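Local coordinates for iron Super-Oxide Dismutase (Plasmodium knowlesi, PDB 2AWP) that catalyses the dismutation of superoxide radicals to hydrogen peroxide and dioxygen at an iron centre, protecting cells from these toxic radicals, at the interface of chains A and B. Sequence-based numbering; all coordinates share one arbitrary frame. Chains: chain A/B, Iron Super-Oxide Dismutase.

The interface of chains A and B. Residues chain A 22, 26, 31, 162, 165-166; chain B 165, 169.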
loop_
_atom_site.group_PDB
_atom_site.type_symbol
_atom_site.label_atom_id
_atom_site.label_comp_id
_atom_site.label_asym_id
_atom_site.label_seq_id
_atom_site.Cartn_x
_atom_site.Cartn_y
_atom_site.Cartn_z
ATOM N N GLU A 22 9.681 17.958 0.141
ATOM C CA GLU A 22 9.282 17.146 1.300
ATOM C C GLU A 22 9.066 15.678 0.935
ATOM O O GLU A 22 9.557 14.783 1.630
ATOM C CB GLU A 22 8.021 17.691 1.966
ATOM C CG GLU A 22 7.644 16.897 3.222
ATOM C CD GLU A 22 6.407 17.413 3.966
ATOM O OE1 GLU A 22 5.840 18.472 3.580
ATOM O OE2 GLU A 22 5.995 16.719 4.933
ATOM N N PHE A 26 11.193 12.414 2.422
ATOM C CA PHE A 26 10.691 11.166 3.029
ATOM C C PHE A 26 10.907 9.915 2.147
ATOM O O PHE A 26 11.377 8.873 2.614
ATOM C CB PHE A 26 9.209 11.314 3.458
ATOM C CG PHE A 26 9.004 12.184 4.671
ATOM C CD1 PHE A 26 9.137 11.661 5.945
ATOM C CD2 PHE A 26 8.722 13.549 4.536
ATOM C CE1 PHE A 26 8.981 12.474 7.093
ATOM C CE2 PHE A 26 8.564 14.390 5.676
ATOM C CZ PHE A 26 8.687 13.844 6.964
ATOM N N HIS A 31 12.122 6.158 3.273
ATOM C CA HIS A 31 11.727 4.889 2.656
ATOM C C HIS A 31 12.865 4.169 1.937
ATOM O O HIS A 31 13.227 3.044 2.318
ATOM C CB HIS A 31 10.481 5.069 1.732
ATOM C CG HIS A 31 9.231 5.451 2.478
ATOM N ND1 HIS A 31 8.485 4.539 3.202
ATOM C CD2 HIS A 31 8.616 6.651 2.639
ATOM C CE1 HIS A 31 7.431 5.148 3.720
ATOM N NE2 HIS A 31 7.485 6.428 3.394
ATOM N N HIS A 162 2.736 6.479 -0.159
ATOM C CA HIS A 162 3.799 7.412 0.277
ATOM C C HIS A 162 4.415 8.187 -0.875
ATOM O O HIS A 162 4.995 9.247 -0.656
ATOM C CB HIS A 162 4.889 6.718 1.116
ATOM C CG HIS A 162 5.659 5.664 0.380
ATOM N ND1 HIS A 162 5.651 4.342 0.762
ATOM C CD2 HIS A 162 6.471 5.733 -0.707
ATOM C CE1 HIS A 162 6.411 3.642 -0.056
ATOM N NE2 HIS A 162 6.930 4.461 -0.940
ATOM N N TYR A 165 1.042 10.983 -1.144
ATOM C CA TYR A 165 0.093 11.383 -0.066
ATOM C C TYR A 165 0.356 12.767 0.589
ATOM O O TYR A 165 -0.606 13.478 1.007
ATOM C CB TYR A 165 -0.088 10.264 1.013
ATOM C CG TYR A 165 -1.556 10.147 1.395
ATOM C CD1 TYR A 165 -2.438 9.402 0.605
ATOM C CD2 TYR A 165 -2.073 10.802 2.516
ATOM C CE1 TYR A 165 -3.808 9.323 0.903
ATOM C CE2 TYR A 165 -3.452 10.693 2.851
ATOM C CZ TYR A 165 -4.304 9.980 2.015
ATOM O OH TYR A 165 -5.644 9.892 2.288
ATOM N N ILE A 166 1.633 13.144 0.688
ATOM C CA ILE A 166 2.032 14.499 1.177
ATOM C C ILE A 166 1.490 15.602 0.245
ATOM O O ILE A 166 0.916 16.610 0.687
ATOM C CB ILE A 166 3.595 14.603 1.282
ATOM C CG1 ILE A 166 4.099 13.571 2.292
ATOM C CG2 ILE A 166 4.051 16.018 1.745
ATOM C CD1 ILE A 166 5.639 13.335 2.271
ATOM N N TYR B 165 -0.325 8.446 7.126
ATOM C CA TYR B 165 0.724 9.206 6.461
ATOM C C TYR B 165 0.641 10.713 6.738
ATOM O O TYR B 165 1.677 11.407 6.758
ATOM C CB TYR B 165 0.827 8.918 4.949
ATOM C CG TYR B 165 2.269 8.921 4.512
ATOM C CD1 TYR B 165 3.078 7.818 4.781
ATOM C CD2 TYR B 165 2.841 10.033 3.875
ATOM C CE1 TYR B 165 4.428 7.795 4.462
ATOM C CE2 TYR B 165 4.221 10.015 3.511
ATOM C CZ TYR B 165 4.993 8.892 3.829
ATOM O OH TYR B 165 6.320 8.845 3.537
ATOM N N ARG B 169 3.721 10.384 8.726
ATOM C CA ARG B 169 4.522 10.100 7.534
ATOM C C ARG B 169 4.964 8.622 7.532
ATOM O O ARG B 169 4.122 7.713 7.613
ATOM C CB ARG B 169 5.707 11.072 7.411
ATOM C CG ARG B 169 5.312 12.556 7.322
ATOM C CD ARG B 169 4.960 13.003 5.911
ATOM N NE ARG B 169 4.730 14.445 5.801
ATOM C CZ ARG B 169 3.583 15.060 6.082
ATOM N NH1 ARG B 169 2.535 14.368 6.503
ATOM N NH2 ARG B 169 3.484 16.372 5.926
HETATM O O HOH W 1 7.454 9.727 0.925
#
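Part of the two-fold dimer interface of an iron superoxide dismutase, this patch joins B:Tyr165 and B:Arg169 to helix 21-43, the 3-10 helix 161-163 and the helix 165-168 of chain A, tying one subunit to the active-site surroundings of the other; symmetry repeats it with the chains exchanged. The phenol of B:Tyr165 reaches in to the imidazole of A:His31, the conserved His-Tyr pair of the family at the mouth of the substrate channel. Its OH lies 2.7 Å from NE2 of A:His31 in a hydrogen bond whose donor is not settled, and the two side chains approach from opposite directions. CE1 of B:Tyr165 sits at the edge of the imidazole, in its plane. The same hydroxyl contacts a water, 3.0 Å from OH, that also bonds the backbone O of A:His162. This histidine is an expected iron ligand, and its CB packs 3.5 Å from CZ of B:Tyr165, so the partner's phenol lies beside the backbone end of the residue. CG1 of A:Ile166 lies at the phenol edge, in its plane, 3.8 Å from CE2.

B:Arg169 provides the charged half. With CG anti to the carbonyl carbon (chi1 -59°), it lays CG over one face of the A:Phe26 ring, toward the rim, 3.9 Å from the ring centre; the bend at chi2 then carries CD and the guanidinium on toward A:Glu22, the guanidinium plane standing steeply to that ring, 72° away. A:Glu22 is extended, with CG anti to the backbone N (chi1 -177°), and brings OE2 of its carboxylate to the guanidinium edge. NE and NH2 both donate to OE2, NE on the anti side and NH2 on the syn side, both tilted to the same face of the carboxylate plane, while OE2 lies in the guanidinium plane; this side-on salt bridge should favour a charged carboxylate. Within chain B, NH1 bonds the carbonyl O of B:Tyr165 on a lone pair, which, with the two bonds to A:Glu22, should restrict the guanidinium's rotation. CD1 of A:Ile166 packs 3.7 Å from CD of B:Arg169, beside the NE-OE2 bond of 2.7 Å to A:Glu22.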